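Long-range contact in putative phosphatase/phosphodiesterase MPN_349 (PDB 1T71), which is a putative iron-dependent phosphatase or phosphodiesterase of the calcineurin-like superfamily, probably hydrolysing 2',3'-cyclic nucleotides at a two-iron centre: residues L37-L51 with G63-Q76. Sequence-based numbering, arbitrary orientation.
Sequences LVIVNAENTTHGKGL and GVNYITMGNHTWFQ. With FE (Fe (III) ion), chain B; FE (Fe (III) ion), chain C.
Glu43 and Asn71 meet at a pair of ferric ions that sits beyond the ends of two parallel strands. Glu43 OE1 bridges the metals, 2.2 Å from each iron; Asn71 OD1 joins it on the iron of chain C, as does His183, while the side-chain amide of Asn44 and Asp12 bind the iron of chain B. The other carboxylate oxygen, Glu43 OE2, accepts a nearly straight bond (169°) from His72 N at 3.0 Å, on its syn side but 33° out of the carboxylate plane, which helps fix the rotation of the bridging group.

Backbone bonds set strand 37-41 beside strand 66-68. Val40 is bonded through both its backbone N, to Tyr66 O, and its backbone O, from Thr68 N at 2.9 Å; Ala42 N then closes on Thr68 O. Asn41 OD1 turns back to Glu43 N in an Asx turn, whereas Asn41 ND2 is hydrogen-bonded chiefly to Asp156, which also holds Thr68 OG1, and reaches Met69 O only weakly.

In the apolar packing, Val40 and Val64 meet tip to tip (CG2 to CG1 3.8 Å), with Ile67 CG1 against Val40 CG2; on the other face of the sheet Ile39 CG2 packs on Tyr66 CB.

Past the metals, Lys49 runs between two rings. Its CD lies over the His72 face opposite Asn71 ND2, and a bend at chi3 (-60°) carries CE over the centre of the Phe75 ring; NZ makes a cation-pi contact 3.5 Å from that centroid. Water 1 links Leu51 N with Thr73 O and Gln76 N.

This beta-alpha-beta unit, whose two strands are joined through helix 53-62, thus delivers metal ligands from adjacent strand ends, as in calcineurin-like metallophosphoesterases, and holds His72, by similarity the proton donor, beside the bridging carboxylate.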
ATOM      1  N   LEU A  37       8.554  -3.441 -12.982  1.00 34.94           N
ATOM      2  CA  LEU A  37       7.236  -2.935 -12.629  1.00 33.16           C
ATOM      3  C   LEU A  37       7.208  -2.219 -11.282  1.00 33.33           C
ATOM      4  O   LEU A  37       7.944  -2.576 -10.360  1.00 32.56           O
ATOM      5  CB  LEU A  37       6.251  -4.102 -12.604  1.00 32.07           C
ATOM      6  CG  LEU A  37       6.032  -4.821 -13.935  1.00 33.94           C
ATOM      7  CD1 LEU A  37       5.348  -6.155 -13.698  1.00 33.36           C
ATOM      8  CD2 LEU A  37       5.208  -3.938 -14.860  1.00 33.42           C
ATOM      9  N   VAL A  38       6.343  -1.213 -11.177  1.00 28.95           N
ATOM     10  CA  VAL A  38       6.192  -0.436  -9.955  1.00 26.53           C
ATOM     11  C   VAL A  38       4.729  -0.465  -9.512  1.00 26.48           C
ATOM     12  O   VAL A  38       3.827  -0.118 -10.276  1.00 25.45           O
ATOM     13  CB  VAL A  38       6.623   1.042 -10.164  1.00 28.34           C
ATOM     14  CG1 VAL A  38       6.367   1.856  -8.891  1.00 25.25           C
ATOM     15  CG2 VAL A  38       8.090   1.107 -10.546  1.00 26.94           C
ATOM     16  N   ILE A  39       4.504  -0.895  -8.275  1.00 27.50           N
ATOM     17  CA  ILE A  39       3.164  -0.984  -7.712  1.00 26.91           C
ATOM     18  C   ILE A  39       3.137  -0.136  -6.444  1.00 27.57           C
ATOM     19  O   ILE A  39       4.108  -0.124  -5.679  1.00 27.35           O
ATOM     20  CB  ILE A  39       2.826  -2.444  -7.335  1.00 26.63           C
ATOM     21  CG1 ILE A  39       3.152  -3.372  -8.509  1.00 26.37           C
ATOM     22  CG2 ILE A  39       1.351  -2.564  -6.949  1.00 24.48           C
ATOM     23  CD1 ILE A  39       3.010  -4.842  -8.187  1.00 26.67           C
ATOM     24  N   VAL A  40       2.046   0.588  -6.222  1.00 23.41           N
ATOM     25  CA  VAL A  40       1.951   1.402  -5.018  1.00 22.65           C
ATOM     26  C   VAL A  40       0.540   1.430  -4.468  1.00 22.25           C
ATOM     27  O   VAL A  40      -0.431   1.293  -5.205  1.00 21.79           O
ATOM     28  CB  VAL A  40       2.401   2.868  -5.261  1.00 26.58           C
ATOM     29  CG1 VAL A  40       3.675   2.888  -6.102  1.00 26.02           C
ATOM     30  CG2 VAL A  40       1.288   3.672  -5.934  1.00 25.76           C
ATOM     31  N   ASN A  41       0.437   1.567  -3.152  1.00 22.40           N
ATOM     32  CA  ASN A  41      -0.858   1.682  -2.499  1.00 21.54           C
ATOM     33  C   ASN A  41      -1.006   3.203  -2.439  1.00 21.23           C
ATOM     34  O   ASN A  41      -0.139   3.887  -1.895  1.00 20.06           O
ATOM     35  CB  ASN A  41      -0.810   1.090  -1.089  1.00 22.26           C
ATOM     36  CG  ASN A  41      -2.134   1.211  -0.366  1.00 22.46           C
ATOM     37  OD1 ASN A  41      -2.676   2.306  -0.230  1.00 22.19           O
ATOM     38  ND2 ASN A  41      -2.666   0.081   0.101  1.00 22.39           N
ATOM     39  N   ALA A  42      -2.084   3.731  -3.011  1.00 20.67           N
ATOM     40  CA  ALA A  42      -2.301   5.178  -3.056  1.00 21.47           C
ATOM     41  C   ALA A  42      -3.531   5.650  -2.296  1.00 20.87           C
ATOM     42  O   ALA A  42      -4.070   6.723  -2.576  1.00 20.49           O
ATOM     43  CB  ALA A  42      -2.397   5.628  -4.518  1.00 20.38           C
ATOM     44  N   GLU A  43      -3.952   4.872  -1.306  1.00 23.08           N
ATOM     45  CA  GLU A  43      -5.152   5.198  -0.543  1.00 24.04           C
ATOM     46  C   GLU A  43      -5.201   6.536   0.200  1.00 24.86           C
ATOM     47  O   GLU A  43      -6.284   6.966   0.595  1.00 27.39           O
ATOM     48  CB  GLU A  43      -5.462   4.075   0.450  1.00 21.32           C
ATOM     49  CG  GLU A  43      -4.702   4.175   1.752  1.00 19.97           C
ATOM     50  CD  GLU A  43      -5.580   3.863   2.943  1.00 23.09           C
ATOM     51  OE1 GLU A  43      -5.111   4.061   4.076  1.00 20.15           O
ATOM     52  OE2 GLU A  43      -6.738   3.424   2.745  1.00 24.04           O
ATOM     53  N   ASN A  44      -4.054   7.181   0.413  1.00 22.82           N
ATOM     54  CA  ASN A  44      -4.014   8.469   1.121  1.00 21.53           C
ATOM     55  C   ASN A  44      -3.498   9.609   0.238  1.00 22.10           C
ATOM     56  O   ASN A  44      -3.189  10.692   0.729  1.00 18.70           O
ATOM     57  CB  ASN A  44      -3.100   8.368   2.348  1.00 23.44           C
ATOM     58  CG  ASN A  44      -3.651   7.442   3.421  1.00 24.72           C
ATOM     59  OD1 ASN A  44      -4.600   7.785   4.125  1.00 26.34           O
ATOM     60  ND2 ASN A  44      -3.062   6.265   3.544  1.00 20.64           N
ATOM     61  N   THR A  45      -3.407   9.365  -1.064  1.00 24.69           N
ATOM     62  CA  THR A  45      -2.872  10.355  -1.984  1.00 23.77           C
ATOM     63  C   THR A  45      -3.430  11.778  -1.937  1.00 25.01           C
ATOM     64  O   THR A  45      -2.675  12.729  -1.729  1.00 26.86           O
ATOM     65  CB  THR A  45      -2.957   9.846  -3.436  1.00 19.69           C
ATOM     66  OG1 THR A  45      -2.243   8.608  -3.554  1.00 19.13           O
ATOM     67  CG2 THR A  45      -2.341  10.867  -4.388  1.00 13.67           C
ATOM     68  N   THR A  46      -4.737  11.929  -2.126  1.00 22.69           N
ATOM     69  CA  THR A  46      -5.370  13.247  -2.156  1.00 23.24           C
ATOM     70  C   THR A  46      -5.832  13.772  -0.790  1.00 24.19           C
ATOM     71  O   THR A  46      -6.810  13.287  -0.216  1.00 23.02           O
ATOM     72  CB  THR A  46      -6.556  13.211  -3.128  1.00 28.30           C
ATOM     73  OG1 THR A  46      -6.094  12.731  -4.399  1.00 28.57           O
ATOM     74  CG2 THR A  46      -7.176  14.599  -3.293  1.00 27.21           C
ATOM     75  N   HIS A  47      -5.125  14.782  -0.289  1.00 26.42           N
ATOM     76  CA  HIS A  47      -5.419  15.374   1.016  1.00 27.40           C
ATOM     77  C   HIS A  47      -5.481  14.325   2.130  1.00 26.80           C
ATOM     78  O   HIS A  47      -6.268  14.438   3.075  1.00 26.64           O
ATOM     79  CB  HIS A  47      -6.722  16.180   0.964  1.00 30.94           C
ATOM     80  CG  HIS A  47      -6.644  17.378   0.070  1.00 33.09           C
ATOM     81  ND1 HIS A  47      -7.192  17.405  -1.195  1.00 35.45           N
ATOM     82  CD2 HIS A  47      -6.028  18.571   0.236  1.00 34.77           C
ATOM     83  CE1 HIS A  47      -6.915  18.561  -1.770  1.00 34.69           C
ATOM     84  NE2 HIS A  47      -6.208  19.287  -0.924  1.00 38.02           N
ATOM     85  N   GLY A  48      -4.639  13.302   2.006  1.00 24.58           N
ATOM     86  CA  GLY A  48      -4.578  12.256   3.010  1.00 24.01           C
ATOM     87  C   GLY A  48      -5.626  11.166   2.888  1.00 25.18           C
ATOM     88  O   GLY A  48      -5.585  10.194   3.645  1.00 23.83           O
ATOM     89  N   LYS A  49      -6.560  11.316   1.949  1.00 21.04           N
ATOM     90  CA  LYS A  49      -7.612  10.321   1.767  1.00 24.23           C
ATOM     91  C   LYS A  49      -8.121  10.195   0.335  1.00 23.08           C
ATOM     92  O   LYS A  49      -8.586  11.168  -0.265  1.00 22.51           O
ATOM     93  CB  LYS A  49      -8.800  10.627   2.686  1.00 32.70           C
ATOM     94  CG  LYS A  49      -8.469  10.543   4.166  1.00 36.86           C
ATOM     95  CD  LYS A  49      -9.704  10.725   5.031  1.00 40.45           C
ATOM     96  CE  LYS A  49     -10.351  12.068   4.784  1.00 43.27           C
ATOM     97  NZ  LYS A  49     -11.593  12.246   5.592  1.00 46.89           N
ATOM     98  N   GLY A  50      -8.030   8.989  -0.207  1.00 21.53           N
ATOM     99  CA  GLY A  50      -8.517   8.757  -1.552  1.00 22.84           C
ATOM    100  C   GLY A  50      -7.596   9.241  -2.651  1.00 23.58           C
ATOM    101  O   GLY A  50      -6.487   9.725  -2.391  1.00 20.64           O
ATOM    102  N   LEU A  51      -8.073   9.133  -3.887  1.00 24.52           N
ATOM    103  CA  LEU A  51      -7.281   9.519  -5.049  1.00 24.09           C
ATOM    104  C   LEU A  51      -8.104  10.252  -6.109  1.00 24.83           C
ATOM    105  O   LEU A  51      -9.080   9.709  -6.630  1.00 26.22           O
ATOM    106  CB  LEU A  51      -6.659   8.256  -5.656  1.00 18.66           C
ATOM    107  CG  LEU A  51      -5.782   8.324  -6.906  1.00 19.46           C
ATOM    108  CD1 LEU A  51      -4.499   9.096  -6.619  1.00 19.56           C
ATOM    109  CD2 LEU A  51      -5.466   6.899  -7.354  1.00 17.98           C
ATOM    110  N   GLY A  63       5.643   7.273 -13.029  1.00 34.29           N
ATOM    111  CA  GLY A  63       6.257   5.971 -13.217  1.00 33.03           C
ATOM    112  C   GLY A  63       5.531   4.790 -12.589  1.00 31.90           C
ATOM    113  O   GLY A  63       5.961   3.652 -12.746  1.00 32.78           O
ATOM    114  N   VAL A  64       4.433   5.039 -11.888  1.00 29.62           N
ATOM    115  CA  VAL A  64       3.694   3.946 -11.264  1.00 28.25           C
ATOM    116  C   VAL A  64       2.939   3.138 -12.314  1.00 27.53           C
ATOM    117  O   VAL A  64       2.275   3.704 -13.175  1.00 29.04           O
ATOM    118  CB  VAL A  64       2.694   4.484 -10.223  1.00 24.04           C
ATOM    119  CG1 VAL A  64       1.864   3.341  -9.658  1.00 22.50           C
ATOM    120  CG2 VAL A  64       3.451   5.204  -9.111  1.00 22.93           C
ATOM    121  N   ASN A  65       3.040   1.814 -12.236  1.00 24.94           N
ATOM    122  CA  ASN A  65       2.358   0.937 -13.186  1.00 25.99           C
ATOM    123  C   ASN A  65       1.024   0.413 -12.685  1.00 27.35           C
ATOM    124  O   ASN A  65       0.059   0.334 -13.446  1.00 27.97           O
ATOM    125  CB  ASN A  65       3.240  -0.257 -13.545  1.00 26.83           C
ATOM    126  CG  ASN A  65       4.510   0.155 -14.236  1.00 27.16           C
ATOM    127  OD1 ASN A  65       4.472   0.816 -15.274  1.00 32.45           O
ATOM    128  ND2 ASN A  65       5.645  -0.228 -13.671  1.00 26.67           N
ATOM    129  N   TYR A  66       0.969   0.039 -11.410  1.00 29.18           N
ATOM    130  CA  TYR A  66      -0.262  -0.487 -10.832  1.00 29.19           C
ATOM    131  C   TYR A  66      -0.537   0.114  -9.456  1.00 28.91           C
ATOM    132  O   TYR A  66       0.382   0.528  -8.749  1.00 30.57           O
ATOM    133  CB  TYR A  66      -0.175  -2.010 -10.753  1.00 29.02           C
ATOM    134  CG  TYR A  66      -0.169  -2.669 -12.116  1.00 29.25           C
ATOM    135  CD1 TYR A  66      -1.356  -2.856 -12.822  1.00 30.57           C
ATOM    136  CD2 TYR A  66       1.026  -3.060 -12.723  1.00 30.54           C
ATOM    137  CE1 TYR A  66      -1.359  -3.415 -14.099  1.00 31.01           C
ATOM    138  CE2 TYR A  66       1.037  -3.619 -14.006  1.00 30.70           C
ATOM    139  CZ  TYR A  66      -0.163  -3.792 -14.686  1.00 32.17           C
ATOM    140  OH  TYR A  66      -0.180  -4.331 -15.953  1.00 30.49           O
ATOM    141  N   ILE A  67      -1.808   0.155  -9.075  1.00 25.74           N
ATOM    142  CA  ILE A  67      -2.197   0.747  -7.806  1.00 24.61           C
ATOM    143  C   ILE A  67      -3.136  -0.119  -6.966  1.00 24.50           C
ATOM    144  O   ILE A  67      -4.081  -0.715  -7.492  1.00 23.74           O
ATOM    145  CB  ILE A  67      -2.890   2.104  -8.060  1.00 23.94           C
ATOM    146  CG1 ILE A  67      -1.866   3.133  -8.539  1.00 24.71           C
ATOM    147  CG2 ILE A  67      -3.582   2.589  -6.809  1.00 24.37           C
ATOM    148  CD1 ILE A  67      -2.469   4.497  -8.835  1.00 25.06           C
ATOM    149  N   THR A  68      -2.864  -0.188  -5.664  1.00 20.54           N
ATOM    150  CA  THR A  68      -3.717  -0.928  -4.731  1.00 22.02           C
ATOM    151  C   THR A  68      -4.248   0.128  -3.755  1.00 21.81           C
ATOM    152  O   THR A  68      -3.654   1.207  -3.645  1.00 20.47           O
ATOM    153  CB  THR A  68      -2.931  -2.031  -3.963  1.00 23.35           C
ATOM    154  OG1 THR A  68      -1.813  -1.456  -3.277  1.00 22.86           O
ATOM    155  CG2 THR A  68      -2.429  -3.090  -4.933  1.00 22.00           C
ATOM    156  N   MET A  69      -5.344  -0.160  -3.052  1.00 19.98           N
ATOM    157  CA  MET A  69      -5.918   0.825  -2.136  1.00 21.54           C
ATOM    158  C   MET A  69      -6.171   0.326  -0.714  1.00 21.76           C
ATOM    159  O   MET A  69      -5.447  -0.533  -0.212  1.00 22.53           O
ATOM    160  CB  MET A  69      -7.213   1.386  -2.741  1.00 24.95           C
ATOM    161  CG  MET A  69      -7.028   2.112  -4.074  1.00 24.72           C
ATOM    162  SD  MET A  69      -6.329   3.782  -3.917  1.00 30.17           S
ATOM    163  CE  MET A  69      -4.759   3.475  -4.113  1.00 30.98           C
ATOM    164  N   GLY A  70      -7.195   0.876  -0.061  1.00 24.93           N
ATOM    165  CA  GLY A  70      -7.483   0.482   1.310  1.00 22.71           C
ATOM    166  C   GLY A  70      -8.816   0.947   1.863  1.00 22.64           C
ATOM    167  O   GLY A  70      -9.846   0.865   1.189  1.00 24.72           O
ATOM    168  N   ASN A  71      -8.813   1.441   3.093  1.00 21.17           N
ATOM    169  CA  ASN A  71     -10.063   1.871   3.698  1.00 22.13           C
ATOM    170  C   ASN A  71     -10.565   3.230   3.238  1.00 22.13           C
ATOM    171  O   ASN A  71     -11.748   3.517   3.355  1.00 24.83           O
ATOM    172  CB  ASN A  71      -9.964   1.817   5.230  1.00 22.20           C
ATOM    173  CG  ASN A  71      -8.748   2.536   5.766  1.00 25.13           C
ATOM    174  OD1 ASN A  71      -7.620   2.244   5.377  1.00 25.45           O
ATOM    175  ND2 ASN A  71      -8.971   3.478   6.674  1.00 26.56           N
ATOM    176  N   HIS A  72      -9.683   4.059   2.692  1.00 24.69           N
ATOM    177  CA  HIS A  72     -10.090   5.373   2.215  1.00 24.97           C
ATOM    178  C   HIS A  72     -10.230   5.405   0.699  1.00 25.54           C
ATOM    179  O   HIS A  72     -10.185   6.464   0.078  1.00 25.14           O
ATOM    180  CB  HIS A  72      -9.087   6.427   2.678  1.00 21.44           C
ATOM    181  CG  HIS A  72      -9.216   6.768   4.129  1.00 24.25           C
ATOM    182  ND1 HIS A  72      -8.156   6.703   5.010  1.00 26.31           N
ATOM    183  CD2 HIS A  72     -10.285   7.175   4.853  1.00 23.26           C
ATOM    184  CE1 HIS A  72      -8.569   7.055   6.215  1.00 28.52           C
ATOM    185  NE2 HIS A  72      -9.857   7.346   6.146  1.00 27.87           N
ATOM    186  N   THR A  73     -10.411   4.227   0.111  1.00 24.09           N
ATOM    187  CA  THR A  73     -10.557   4.097  -1.334  1.00 25.64           C
ATOM    188  C   THR A  73     -11.616   5.018  -1.965  1.00 26.09           C
ATOM    189  O   THR A  73     -11.406   5.582  -3.037  1.00 26.49           O
ATOM    190  CB  THR A  73     -10.933   2.633  -1.727  1.00 24.00           C
ATOM    191  OG1 THR A  73      -9.888   1.727  -1.329  1.00 22.66           O
ATOM    192  CG2 THR A  73     -11.161   2.525  -3.241  1.00 23.66           C
ATOM    193  N   TRP A  74     -12.743   5.187  -1.288  1.00 24.83           N
ATOM    194  CA  TRP A  74     -13.849   5.951  -1.853  1.00 25.56           C
ATOM    195  C   TRP A  74     -14.074   7.377  -1.371  1.00 26.19           C
ATOM    196  O   TRP A  74     -15.155   7.935  -1.575  1.00 27.40           O
ATOM    197  CB  TRP A  74     -15.127   5.131  -1.654  1.00 23.67           C
ATOM    198  CG  TRP A  74     -14.933   3.687  -2.046  1.00 24.87           C
ATOM    199  CD1 TRP A  74     -15.137   3.133  -3.282  1.00 24.82           C
ATOM    200  CD2 TRP A  74     -14.404   2.639  -1.220  1.00 25.07           C
ATOM    201  NE1 TRP A  74     -14.765   1.809  -3.274  1.00 23.37           N
ATOM    202  CE2 TRP A  74     -14.308   1.480  -2.025  1.00 24.05           C
ATOM    203  CE3 TRP A  74     -13.996   2.568   0.120  1.00 23.42           C
ATOM    204  CZ2 TRP A  74     -13.821   0.263  -1.532  1.00 23.86           C
ATOM    205  CZ3 TRP A  74     -13.514   1.357   0.611  1.00 22.26           C
ATOM    206  CH2 TRP A  74     -13.429   0.221  -0.216  1.00 23.88           C
ATOM    207  N   PHE A  75     -13.065   7.991  -0.770  1.00 24.20           N
ATOM    208  CA  PHE A  75     -13.261   9.336  -0.264  1.00 24.32           C
ATOM    209  C   PHE A  75     -13.374  10.471  -1.286  1.00 24.22           C
ATOM    210  O   PHE A  75     -14.137  11.409  -1.064  1.00 23.55           O
ATOM    211  CB  PHE A  75     -12.196   9.672   0.774  1.00 24.29           C
ATOM    212  CG  PHE A  75     -12.568  10.830   1.641  1.00 25.45           C
ATOM    213  CD1 PHE A  75     -12.081  12.103   1.373  1.00 25.58           C
ATOM    214  CD2 PHE A  75     -13.453  10.656   2.702  1.00 25.83           C
ATOM    215  CE1 PHE A  75     -12.467  13.186   2.153  1.00 27.36           C
ATOM    216  CE2 PHE A  75     -13.845  11.732   3.486  1.00 27.90           C
ATOM    217  CZ  PHE A  75     -13.353  13.001   3.210  1.00 27.60           C
ATOM    218  N   GLN A  76     -12.634  10.407  -2.390  1.00 23.29           N
ATOM    219  CA  GLN A  76     -12.723  11.461  -3.398  1.00 24.51           C
ATOM    220  C   GLN A  76     -13.903  11.174  -4.338  1.00 26.46           C
ATOM    221  O   GLN A  76     -13.728  10.681  -5.458  1.00 25.87           O
ATOM    222  CB  GLN A  76     -11.405  11.562  -4.175  1.00 25.44           C
ATOM    223  CG  GLN A  76     -10.202  11.920  -3.286  1.00 24.66           C
ATOM    224  CD  GLN A  76     -10.345  13.274  -2.596  1.00 25.73           C
ATOM    225  OE1 GLN A  76      -9.800  13.498  -1.506  1.00 26.69           O
ATOM    226  NE2 GLN A  76     -11.064  14.185  -3.234  1.00 19.93           N
TER
HETATM  227 FE    FE B 301      -3.135   4.576   4.824  1.00 24.94          FE
HETATM  228 FE    FE C 302      -5.496   2.695   5.790  1.00 27.01          FE
HETATM  229  O   HOH W   1     -11.160   8.109  -3.798  1.00 19.48           O
HETATM  230  O   HOH W   2     -11.939   8.841  -6.466  1.00 27.31           O